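Local coordinates for Oxidored_FMN domain-containing protein ([Pseudomonas] geniculata N1, PDB 6L6J) that probably oxidises the amine 6-hydroxypseudooxynicotine, a nicotine-derived compound, with the help of bound FMN and a [4Fe-4S] cluster, at residues A[331-334]-A[340-343]; A[537-542]-A[571-576]; A[588-593]-A[611-616]. One frame throughout, in Å; residues are numbered along the deposited sequence.

Contact 1: residues A[331-334]-A[340-343]; sequences NKID and DIRE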
ATOM      1  N   ASN A 331       5.714  19.468  -5.737  1.00 30.16           N
ATOM      2  CA  ASN A 331       6.816  20.358  -6.203  1.00 29.79           C
ATOM      3  C   ASN A 331       7.017  20.187  -7.710  1.00 32.41           C
ATOM      4  O   ASN A 331       7.458  21.173  -8.350  1.00 37.23           O
ATOM      5  CB  ASN A 331       8.109  20.154  -5.422  1.00 29.29           C
ATOM      6  CG  ASN A 331       8.067  20.872  -4.087  1.00 29.77           C
ATOM      7  OD1 ASN A 331       7.073  21.518  -3.744  1.00 28.20           O
ATOM      8  ND2 ASN A 331       9.125  20.729  -3.311  1.00 27.99           N
ATOM      9  N   LYS A 332       6.662  19.025  -8.270  1.00 30.07           N
ATOM     10  CA  LYS A 332       6.855  18.747  -9.716  1.00 30.45           C
ATOM     11  C   LYS A 332       5.784  19.468 -10.556  1.00 31.14           C
ATOM     12  O   LYS A 332       6.139  20.055 -11.598  1.00 30.28           O
ATOM     13  CB  LYS A 332       6.871  17.239  -9.948  1.00 29.46           C
ATOM     14  CG  LYS A 332       7.793  16.485  -9.020  1.00 28.14           C
ATOM     15  CD  LYS A 332       8.414  15.265  -9.634  1.00 29.83           C
ATOM     16  CE  LYS A 332       8.797  14.255  -8.572  1.00 30.56           C
ATOM     17  NZ  LYS A 332       9.327  12.999  -9.155  1.00 30.48           N
ATOM     18  N   ILE A 333       4.513  19.414 -10.141  1.00 34.36           N
ATOM     19  CA  ILE A 333       3.395  20.179 -10.783  1.00 34.84           C
ATOM     20  C   ILE A 333       3.814  21.654 -10.787  1.00 36.11           C
ATOM     21  O   ILE A 333       3.864  22.280 -11.883  1.00 34.12           O
ATOM     22  CB  ILE A 333       2.054  19.969 -10.050  1.00 32.70           C
ATOM     23  CG1 ILE A 333       1.544  18.536 -10.183  1.00 31.27           C
ATOM     24  CG2 ILE A 333       1.000  20.970 -10.523  1.00 32.80           C
ATOM     25  CD1 ILE A 333       0.420  18.187  -9.216  1.00 30.29           C
ATOM     26  N   ASP A 334       4.194  22.150  -9.607  1.00 38.32           N
ATOM     27  CA  ASP A 334       4.626  23.562  -9.382  1.00 39.62           C
ATOM     28  C   ASP A 334       5.807  23.964 -10.290  1.00 37.38           C
ATOM     29  O   ASP A 334       5.964  25.151 -10.534  1.00 40.65           O
ATOM     30  CB  ASP A 334       4.983  23.790  -7.914  1.00 37.32           C
ATOM     31  CG  ASP A 334       4.909  25.238  -7.482  1.00 37.76           C
ATOM     32  OD1 ASP A 334       4.199  26.039  -8.156  1.00 39.46           O
ATOM     33  OD2 ASP A 334       5.558  25.556  -6.478  1.00 37.31           O
ATOM     34  N   ASP A 340       6.942  13.931 -14.920  1.00 35.06           N
ATOM     35  CA  ASP A 340       7.930  13.196 -14.080  1.00 33.43           C
ATOM     36  C   ASP A 340       7.280  12.635 -12.807  1.00 30.23           C
ATOM     37  O   ASP A 340       8.026  12.090 -11.980  1.00 28.70           O
ATOM     38  CB  ASP A 340       9.092  14.110 -13.658  1.00 35.12           C
ATOM     39  CG  ASP A 340       9.874  14.727 -14.802  1.00 37.86           C
ATOM     40  OD1 ASP A 340       9.817  14.165 -15.921  1.00 40.22           O
ATOM     41  OD2 ASP A 340      10.530  15.776 -14.567  1.00 37.94           O
ATOM     42  N   ILE A 341       5.970  12.793 -12.602  1.00 26.83           N
ATOM     43  CA  ILE A 341       5.325  12.198 -11.398  1.00 27.60           C
ATOM     44  C   ILE A 341       5.596  10.678 -11.421  1.00 27.87           C
ATOM     45  O   ILE A 341       5.441  10.040 -12.505  1.00 22.62           O
ATOM     46  CB  ILE A 341       3.815  12.553 -11.287  1.00 27.80           C
ATOM     47  CG1 ILE A 341       3.617  14.042 -10.954  1.00 25.38           C
ATOM     48  CG2 ILE A 341       3.105  11.648 -10.265  1.00 26.26           C
ATOM     49  CD1 ILE A 341       2.187  14.515 -10.890  1.00 22.86           C
ATOM     50  N   ARG A 342       6.030  10.140 -10.268  1.00 28.67           N
ATOM     51  CA  ARG A 342       6.113   8.678  -9.978  1.00 29.56           C
ATOM     52  C   ARG A 342       4.731   8.172  -9.502  1.00 27.92           C
ATOM     53  O   ARG A 342       4.330   8.419  -8.357  1.00 25.27           O
ATOM     54  CB  ARG A 342       7.227   8.422  -8.962  1.00 30.06           C
ATOM     55  CG  ARG A 342       7.823   7.023  -9.037  1.00 30.29           C
ATOM     56  CD  ARG A 342       8.808   6.717  -7.913  1.00 30.15           C
ATOM     57  NE  ARG A 342       9.992   7.578  -7.925  1.00 29.30           N
ATOM     58  CZ  ARG A 342      10.133   8.687  -7.215  1.00 28.93           C
ATOM     59  NH1 ARG A 342       9.197   9.095  -6.373  1.00 30.70           N
ATOM     60  NH2 ARG A 342      11.228   9.398  -7.341  1.00 30.73           N
ATOM     61  N   GLU A 343       3.976   7.544 -10.399  1.00 30.71           N
ATOM     62  CA  GLU A 343       2.538   7.210 -10.180  1.00 31.51           C
ATOM     63  C   GLU A 343       2.396   5.921  -9.369  1.00 26.76           C
ATOM     64  O   GLU A 343       2.998   4.915  -9.767  1.00 23.90           O
ATOM     65  CB  GLU A 343       1.834   7.008 -11.515  1.00 35.06           C
ATOM     66  CG  GLU A 343       1.882   8.217 -12.397  1.00 37.30           C
ATOM     67  CD  GLU A 343       1.146   7.966 -13.686  1.00 41.91           C
ATOM     68  OE1 GLU A 343       0.106   7.264 -13.634  1.00 44.32           O
ATOM     69  OE2 GLU A 343       1.647   8.423 -14.723  1.00 45.45           O
TER

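Contact 2: residues A[537-542]-A[571-576]; sequences VADRLA and VNSMNE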
ATOM      1  N   VAL A 537      -4.182 -15.954 -12.900  1.00 26.70           N
ATOM      2  CA  VAL A 537      -4.248 -16.933 -14.027  1.00 27.62           C
ATOM      3  C   VAL A 537      -5.675 -17.482 -14.039  1.00 26.50           C
ATOM      4  O   VAL A 537      -6.275 -17.510 -15.111  1.00 25.95           O
ATOM      5  CB  VAL A 537      -3.164 -18.032 -14.006  1.00 26.55           C
ATOM      6  CG1 VAL A 537      -1.763 -17.456 -13.996  1.00 27.71           C
ATOM      7  CG2 VAL A 537      -3.315 -18.989 -12.872  1.00 28.91           C
ATOM      8  N   ALA A 538      -6.222 -17.785 -12.867  1.00 27.79           N
ATOM      9  CA  ALA A 538      -7.612 -18.265 -12.685  1.00 28.45           C
ATOM     10  C   ALA A 538      -8.554 -17.330 -13.441  1.00 30.63           C
ATOM     11  O   ALA A 538      -9.307 -17.799 -14.308  1.00 31.15           O
ATOM     12  CB  ALA A 538      -7.956 -18.324 -11.213  1.00 28.66           C
ATOM     13  N   ASP A 539      -8.460 -16.031 -13.144  1.00 34.70           N
ATOM     14  CA  ASP A 539      -9.289 -14.965 -13.755  1.00 34.03           C
ATOM     15  C   ASP A 539      -9.128 -15.037 -15.271  1.00 33.83           C
ATOM     16  O   ASP A 539     -10.138 -15.138 -15.960  1.00 37.72           O
ATOM     17  CB  ASP A 539      -8.913 -13.587 -13.220  1.00 36.23           C
ATOM     18  CG  ASP A 539     -10.048 -12.586 -13.310  1.00 40.59           C
ATOM     19  OD1 ASP A 539     -10.652 -12.477 -14.394  1.00 43.47           O
ATOM     20  OD2 ASP A 539     -10.352 -11.962 -12.284  1.00 42.10           O
ATOM     21  N   ARG A 540      -7.890 -14.995 -15.751  1.00 32.13           N
ATOM     22  CA  ARG A 540      -7.545 -15.084 -17.191  1.00 31.57           C
ATOM     23  C   ARG A 540      -8.254 -16.288 -17.807  1.00 31.71           C
ATOM     24  O   ARG A 540      -8.807 -16.145 -18.915  1.00 33.89           O
ATOM     25  CB  ARG A 540      -6.030 -15.212 -17.348  1.00 34.58           C
ATOM     26  CG  ARG A 540      -5.552 -15.341 -18.781  1.00 37.52           C
ATOM     27  CD  ARG A 540      -5.589 -14.003 -19.480  1.00 43.52           C
ATOM     28  NE  ARG A 540      -5.034 -14.128 -20.822  1.00 48.99           N
ATOM     29  CZ  ARG A 540      -5.747 -14.326 -21.938  1.00 51.83           C
ATOM     30  NH1 ARG A 540      -7.078 -14.406 -21.894  1.00 43.54           N
ATOM     31  NH2 ARG A 540      -5.101 -14.422 -23.098  1.00 50.78           N
ATOM     32  N   LEU A 541      -8.235 -17.425 -17.105  1.00 30.38           N
ATOM     33  CA  LEU A 541      -8.705 -18.733 -17.617  1.00 29.42           C
ATOM     34  C   LEU A 541     -10.229 -18.793 -17.610  1.00 32.64           C
ATOM     35  O   LEU A 541     -10.813 -19.346 -18.576  1.00 35.93           O
ATOM     36  CB  LEU A 541      -8.143 -19.847 -16.741  1.00 29.47           C
ATOM     37  CG  LEU A 541      -6.665 -20.173 -16.919  1.00 27.76           C
ATOM     38  CD1 LEU A 541      -6.193 -21.025 -15.753  1.00 27.54           C
ATOM     39  CD2 LEU A 541      -6.408 -20.893 -18.239  1.00 27.99           C
ATOM     40  N   ALA A 542     -10.873 -18.302 -16.555  1.00 32.27           N
ATOM     41  CA  ALA A 542     -12.353 -18.284 -16.492  1.00 32.84           C
ATOM     42  C   ALA A 542     -12.859 -17.411 -17.664  1.00 33.75           C
ATOM     43  O   ALA A 542     -13.783 -17.853 -18.406  1.00 35.85           O
ATOM     44  CB  ALA A 542     -12.835 -17.812 -15.135  1.00 30.47           C
ATOM     45  N   VAL A 571     -11.793 -13.064  -3.646  1.00 29.02           N
ATOM     46  CA  VAL A 571     -12.888 -14.030  -3.350  1.00 29.33           C
ATOM     47  C   VAL A 571     -14.160 -13.573  -4.093  1.00 28.84           C
ATOM     48  O   VAL A 571     -14.623 -14.344  -4.968  1.00 28.10           O
ATOM     49  CB  VAL A 571     -13.114 -14.206  -1.835  1.00 29.41           C
ATOM     50  CG1 VAL A 571     -14.363 -15.014  -1.534  1.00 31.30           C
ATOM     51  CG2 VAL A 571     -11.917 -14.833  -1.154  1.00 28.64           C
ATOM     52  N   ASN A 572     -14.696 -12.380  -3.797  1.00 29.86           N
ATOM     53  CA  ASN A 572     -15.930 -11.858  -4.462  1.00 32.11           C
ATOM     54  C   ASN A 572     -15.790 -11.986  -5.981  1.00 31.74           C
ATOM     55  O   ASN A 572     -16.743 -12.425  -6.612  1.00 34.08           O
ATOM     56  CB  ASN A 572     -16.254 -10.400  -4.143  1.00 31.21           C
ATOM     57  CG  ASN A 572     -16.730 -10.208  -2.722  1.00 32.70           C
ATOM     58  OD1 ASN A 572     -16.949 -11.178  -2.014  1.00 30.67           O
ATOM     59  ND2 ASN A 572     -16.840  -8.956  -2.285  1.00 35.69           N
ATOM     60  N   SER A 573     -14.635 -11.631  -6.530  1.00 29.40           N
ATOM     61  CA  SER A 573     -14.311 -11.760  -7.969  1.00 30.39           C
ATOM     62  C   SER A 573     -14.554 -13.201  -8.436  1.00 31.10           C
ATOM     63  O   SER A 573     -15.198 -13.391  -9.483  1.00 32.11           O
ATOM     64  CB  SER A 573     -12.887 -11.334  -8.213  1.00 33.84           C
ATOM     65  OG  SER A 573     -12.554 -11.455  -9.577  1.00 38.88           O
ATOM     66  N   MET A 574     -14.059 -14.176  -7.670  1.00 32.38           N
ATOM     67  CA  MET A 574     -14.066 -15.625  -8.000  1.00 31.69           C
ATOM     68  C   MET A 574     -15.520 -16.140  -7.927  1.00 32.38           C
ATOM     69  O   MET A 574     -15.993 -16.758  -8.912  1.00 31.98           O
ATOM     70  CB  MET A 574     -13.143 -16.404  -7.040  1.00 33.13           C
ATOM     71  CG  MET A 574     -11.632 -16.387  -7.405  1.00 32.48           C
ATOM     72  SD  MET A 574     -10.554 -17.321  -6.217  1.00 31.17           S
ATOM     73  CE  MET A 574      -8.963 -17.238  -7.025  1.00 29.40           C
ATOM     74  N   ASN A 575     -16.228 -15.876  -6.825  1.00 29.57           N
ATOM     75  CA  ASN A 575     -17.679 -16.175  -6.699  1.00 30.20           C
ATOM     76  C   ASN A 575     -18.451 -15.644  -7.916  1.00 30.91           C
ATOM     77  O   ASN A 575     -19.324 -16.358  -8.412  1.00 34.63           O
ATOM     78  CB  ASN A 575     -18.260 -15.606  -5.406  1.00 30.03           C
ATOM     79  CG  ASN A 575     -17.735 -16.344  -4.196  1.00 30.46           C
ATOM     80  OD1 ASN A 575     -17.165 -17.428  -4.341  1.00 32.39           O
ATOM     81  ND2 ASN A 575     -17.856 -15.743  -3.024  1.00 29.49           N
ATOM     82  N   GLU A 576     -18.122 -14.452  -8.403  1.00 31.34           N
ATOM     83  CA  GLU A 576     -18.894 -13.775  -9.474  1.00 33.72           C
ATOM     84  C   GLU A 576     -18.622 -14.500 -10.794  1.00 32.95           C
ATOM     85  O   GLU A 576     -19.598 -14.740 -11.539  1.00 32.49           O
ATOM     86  CB  GLU A 576     -18.613 -12.266  -9.490  1.00 34.98           C
ATOM     87  CG  GLU A 576     -19.265 -11.521  -8.308  1.00 37.96           C
ATOM     88  CD  GLU A 576     -18.847 -10.063  -8.088  1.00 41.49           C
ATOM     89  OE1 GLU A 576     -18.179  -9.478  -8.991  1.00 43.62           O
ATOM     90  OE2 GLU A 576     -19.187  -9.500  -7.017  1.00 37.52           O
TER

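Contact 3: residues A[588-593]-A[611-616]; sequences ASIGPS and DAVVLV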
ATOM      1  N   ALA A 588      -1.776 -34.754  -4.387  1.00 31.03           N
ATOM      2  CA  ALA A 588      -1.008 -36.011  -4.206  1.00 32.81           C
ATOM      3  C   ALA A 588      -0.328 -36.368  -5.528  1.00 34.82           C
ATOM      4  O   ALA A 588       0.876 -36.735  -5.518  1.00 38.57           O
ATOM      5  CB  ALA A 588      -1.901 -37.134  -3.741  1.00 30.15           C
ATOM      6  N   SER A 589      -1.067 -36.246  -6.628  1.00 34.44           N
ATOM      7  CA  SER A 589      -0.688 -36.811  -7.951  1.00 35.24           C
ATOM      8  C   SER A 589      -1.584 -36.218  -9.048  1.00 31.37           C
ATOM      9  O   SER A 589      -2.729 -35.832  -8.731  1.00 27.56           O
ATOM     10  CB  SER A 589      -0.757 -38.339  -7.921  1.00 33.73           C
ATOM     11  OG  SER A 589      -2.082 -38.805  -8.181  1.00 35.12           O
ATOM     12  N   ILE A 590      -1.074 -36.187 -10.284  1.00 31.87           N
ATOM     13  CA  ILE A 590      -1.794 -35.662 -11.478  1.00 32.71           C
ATOM     14  C   ILE A 590      -1.918 -36.789 -12.502  1.00 33.80           C
ATOM     15  O   ILE A 590      -0.870 -37.202 -13.003  1.00 39.37           O
ATOM     16  CB  ILE A 590      -1.085 -34.429 -12.076  1.00 30.75           C
ATOM     17  CG1 ILE A 590      -1.003 -33.277 -11.067  1.00 32.40           C
ATOM     18  CG2 ILE A 590      -1.781 -33.993 -13.354  1.00 31.25           C
ATOM     19  CD1 ILE A 590      -0.079 -32.144 -11.484  1.00 33.88           C
ATOM     20  N   GLY A 591      -3.147 -37.223 -12.808  1.00 34.12           N
ATOM     21  CA  GLY A 591      -3.457 -38.163 -13.909  1.00 35.68           C
ATOM     22  C   GLY A 591      -3.833 -37.459 -15.216  1.00 38.96           C
ATOM     23  O   GLY A 591      -3.945 -36.231 -15.278  1.00 38.05           O
ATOM     24  N   PRO A 592      -4.076 -38.225 -16.305  1.00 44.08           N
ATOM     25  CA  PRO A 592      -4.335 -37.659 -17.636  1.00 42.10           C
ATOM     26  C   PRO A 592      -5.515 -36.676 -17.729  1.00 41.79           C
ATOM     27  O   PRO A 592      -5.512 -35.845 -18.623  1.00 42.11           O
ATOM     28  CB  PRO A 592      -4.692 -38.881 -18.506  1.00 39.99           C
ATOM     29  CG  PRO A 592      -4.087 -40.063 -17.793  1.00 42.13           C
ATOM     30  CD  PRO A 592      -4.100 -39.699 -16.315  1.00 45.03           C
ATOM     31  N   SER A 593      -6.513 -36.834 -16.860  1.00 40.71           N
ATOM     32  CA  SER A 593      -7.780 -36.061 -16.911  1.00 41.77           C
ATOM     33  C   SER A 593      -8.372 -35.857 -15.505  1.00 41.95           C
ATOM     34  O   SER A 593      -9.562 -35.501 -15.396  1.00 39.86           O
ATOM     35  CB  SER A 593      -8.764 -36.765 -17.815  1.00 43.61           C
ATOM     36  OG  SER A 593      -9.336 -37.892 -17.153  1.00 41.86           O
ATOM     37  N   ASP A 611      -9.052 -31.090 -17.164  1.00 34.57           N
ATOM     38  CA  ASP A 611      -8.537 -31.240 -18.543  1.00 39.15           C
ATOM     39  C   ASP A 611      -7.176 -30.545 -18.612  1.00 42.14           C
ATOM     40  O   ASP A 611      -6.289 -31.051 -19.319  1.00 48.38           O
ATOM     41  CB  ASP A 611      -9.584 -30.757 -19.544  1.00 44.04           C
ATOM     42  CG  ASP A 611     -10.837 -31.624 -19.527  1.00 47.96           C
ATOM     43  OD1 ASP A 611     -10.680 -32.880 -19.596  1.00 46.06           O
ATOM     44  OD2 ASP A 611     -11.951 -31.047 -19.414  1.00 46.64           O
ATOM     45  N   ALA A 612      -7.000 -29.450 -17.873  1.00 42.34           N
ATOM     46  CA  ALA A 612      -5.695 -28.770 -17.688  1.00 40.97           C
ATOM     47  C   ALA A 612      -5.412 -28.574 -16.189  1.00 42.77           C
ATOM     48  O   ALA A 612      -6.343 -28.774 -15.337  1.00 36.90           O
ATOM     49  CB  ALA A 612      -5.675 -27.467 -18.435  1.00 39.27           C
ATOM     50  N   VAL A 613      -4.155 -28.222 -15.889  1.00 39.20           N
ATOM     51  CA  VAL A 613      -3.623 -28.033 -14.506  1.00 37.27           C
ATOM     52  C   VAL A 613      -2.566 -26.941 -14.570  1.00 35.33           C
ATOM     53  O   VAL A 613      -1.603 -27.137 -15.348  1.00 35.78           O
ATOM     54  CB  VAL A 613      -3.011 -29.338 -13.960  1.00 38.37           C
ATOM     55  CG1 VAL A 613      -2.264 -29.110 -12.650  1.00 38.13           C
ATOM     56  CG2 VAL A 613      -4.054 -30.439 -13.803  1.00 36.74           C
ATOM     57  N   VAL A 614      -2.727 -25.842 -13.825  1.00 31.74           N
ATOM     58  CA  VAL A 614      -1.633 -24.831 -13.734  1.00 32.32           C
ATOM     59  C   VAL A 614      -1.021 -24.941 -12.332  1.00 32.33           C
ATOM     60  O   VAL A 614      -1.759 -24.755 -11.328  1.00 33.14           O
ATOM     61  CB  VAL A 614      -2.079 -23.398 -14.085  1.00 32.59           C
ATOM     62  CG1 VAL A 614      -0.876 -22.515 -14.368  1.00 31.92           C
ATOM     63  CG2 VAL A 614      -3.034 -23.362 -15.270  1.00 33.02           C
ATOM     64  N   LEU A 615       0.262 -25.316 -12.282  1.00 29.44           N
ATOM     65  CA  LEU A 615       1.089 -25.320 -11.051  1.00 27.59           C
ATOM     66  C   LEU A 615       1.723 -23.930 -10.846  1.00 26.31           C
ATOM     67  O   LEU A 615       2.543 -23.514 -11.674  1.00 22.83           O
ATOM     68  CB  LEU A 615       2.141 -26.426 -11.172  1.00 27.05           C
ATOM     69  CG  LEU A 615       1.599 -27.851 -11.309  1.00 26.43           C
ATOM     70  CD1 LEU A 615       2.719 -28.842 -11.554  1.00 26.46           C
ATOM     71  CD2 LEU A 615       0.804 -28.275 -10.082  1.00 25.93           C
ATOM     72  N   VAL A 616       1.317 -23.238  -9.777  1.00 27.60           N
ATOM     73  CA  VAL A 616       1.886 -21.932  -9.325  1.00 28.67           C
ATOM     74  C   VAL A 616       2.515 -22.157  -7.943  1.00 29.61           C
ATOM     75  O   VAL A 616       1.795 -21.983  -6.927  1.00 27.92           O
ATOM     76  CB  VAL A 616       0.816 -20.814  -9.297  1.00 28.46           C
ATOM     77  CG1 VAL A 616       1.457 -19.442  -9.417  1.00 29.05           C
ATOM     78  CG2 VAL A 616      -0.244 -20.977 -10.376  1.00 28.51           C
TER

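Contact 1: residues A[331-334]-A[340-343]
The ammonium group of Lys-332 meets two flat groups of 340-343, the peptide carbonyl of Asp-340 and the guanidinium of Arg-342. Over the carbonyl it stands well above the plane: NZ donates a hydrogen bond to Asp-340 O at 3.2 Å, with a C=O...N angle of 134° and the nitrogen 44° out of the carbonyl plane. Toward the guanidinium NZ comes in obliquely, 4.5 Å from Arg-342 NH2. The contact lies just beyond the last strand of the FMN-binding TIM barrel, where helix 329-334 gives way to the loop that carries Cys-344, a ligand of the [4Fe-4S] cluster. The side chain of Arg-342 is itself about 8 Å from the cluster.

Glu-379 serves both cations, through a salt bridge to Lys-332 NZ and a long, weak ion pair to Arg-342. Asp-326 makes a second salt bridge with Lys-332 NZ and accepts from the backbone N of Arg-342, whose NH1 is held by Ala-325 O. A bend at chi2 (-148°) directs the lysine chain across the gap, its CD passing 4.2 Å from Asp-340 CB. Asp-340 OD1 is hydrogen-bonded to Gln-449, and Asp-340 OD2 stays 6.2 Å from Lys-332 NZ. With a methionine in place of Lys-332, Asp-326 and Glu-379 would probably lose their ammonium partner and Asp-340 O its side-chain donor, weakening the tie between helix and cluster loop.

Beside these charged groups Ile-333 and Ile-341 make an apolar contact, Ile-333 also resting on Tyr-6 and Phe-10. CG1 of each isoleucine, anti to its carbonyl carbon, heads into the gap; the chains meet at a slant, with Ile-333 CG1 4.1 Å from the terminal methyl CD1 of Ile-341.

Contact 2: residues A[537-542]-A[571-576]
Asp-539 and Ser-573 supply the polar side of this helix-helix contact. One carboxylate oxygen, OD2 of Asp-539, lies 3.5 Å from Ser-573 OG, an approach between polar atoms without a hydrogen bond across the segments. Both groups reach into the gap in the same manner, CG of the aspartate and OG of the serine each lying anti to its backbone N (chi1 -155° and 180°). The carboxylate is gripped by two arginines: OD1 forms a salt bridge with Arg-543, in the chain just after the helix, and OD2 another with Arg-435, whose side chain also touches Ser-573. Arg-435 thus brings a loop from another part of the chain against both helices, and its charge is likely to keep Asp-539 ionised.

The helices belong to a Rossmann-like alpha/beta unit in which helix 533-542 leads from strand 522-527 to the parallel strand 547-552, and helix 567-577 precedes strand 580-582, the next parallel neighbour. They pack side by side against the sheet and run in broadly the same direction, with the closest CA atoms, those of Asp-539 and Met-574, 7.5 Å apart. Only 81 Å² is buried directly between the segments.

Apolar contact is made on the side nearer the strands. Met-574 is extended beyond CB and brings its terminal methyl CE to 4.4 Å from Ala-538 CB. Beneath them Ala-538 rests on Val-548, while Met-574 covers Tyr-550 and Ile-581.

Contact 3: residues A[588-593]-A[611-616]
A small antiparallel beta meander, strands 585-590, 594-599 and 605-609, packs here onto one face of the mixed sheet through Ile-590, which meets Val-613 and Leu-615 of strand 612-621. The terminal methyl CD1 of Ile-590 does most of the touching: it lies 3.9 Å from Val-613 CG1 and 4.2 Å from Leu-615 CD2. One methyl group thus meets two residues, two apart, on the same face of the strand. A second methyl contact runs alongside, with Ile-590 CG2 at 4.2 Å from Val-613 CG2. In the isoleucine, CG1 is anti to the carbonyl carbon (chi1 -60°) and CD1 continues outward with chi2 at 168°, which carries the tip over toward Leu-615.

No hydrogen bond joins the segments, and across the packed side chains the CA atoms of Ile-590 and Val-613 stand 8.4 Å apart. This is side-chain packing between layers of beta structure, not pairing of neighbouring strands. Val-595 and the side chain of His-505 each touch both Ile-590 and Val-613 and extend the packing, while Leu-615 also lies on Tyr-526. The strand 612-621 belongs to the Rossmann-like alpha/beta unit and has a layer on either face: Val-613 and Leu-615 point to the meander, whereas on the other face Val-614 touches Leu-541, and Val-616 touches Met-533 and Ala-534, all of helix 533-542.

Toward Ser-593 the backbones draw together, its CA lying 5.1 Å from Asp-611 CA, but the side chains do not meet. Ser-593 is backbone-bonded to Ala-610, and the amide N of Asp-611 is bonded to the hydroxyl OG of Ser-522. At the other end of 588-593, Ala-588 and Ser-589 both face Lys-596 in a classic beta bulge.

Overall arrangement
The three contacts follow one another along the chain without interleaving. Contact 1 belongs to the FMN-binding barrel and the cluster loop; its centre is 36 Å from that of contact 2 and 48 Å from that of contact 3, and it touches neither. Contacts 2 and 3 lie in the second alpha/beta region, with centres 19 Å apart, and meet directly where Leu-541 CD1 packs against Val-614 CG2 at 4.0 Å. Together they describe its layers: helices 533-542 and 567-577 on one face of the mixed sheet, the meander on the other. One contact thus borders the redox centre, while the other two build a domain remote from it.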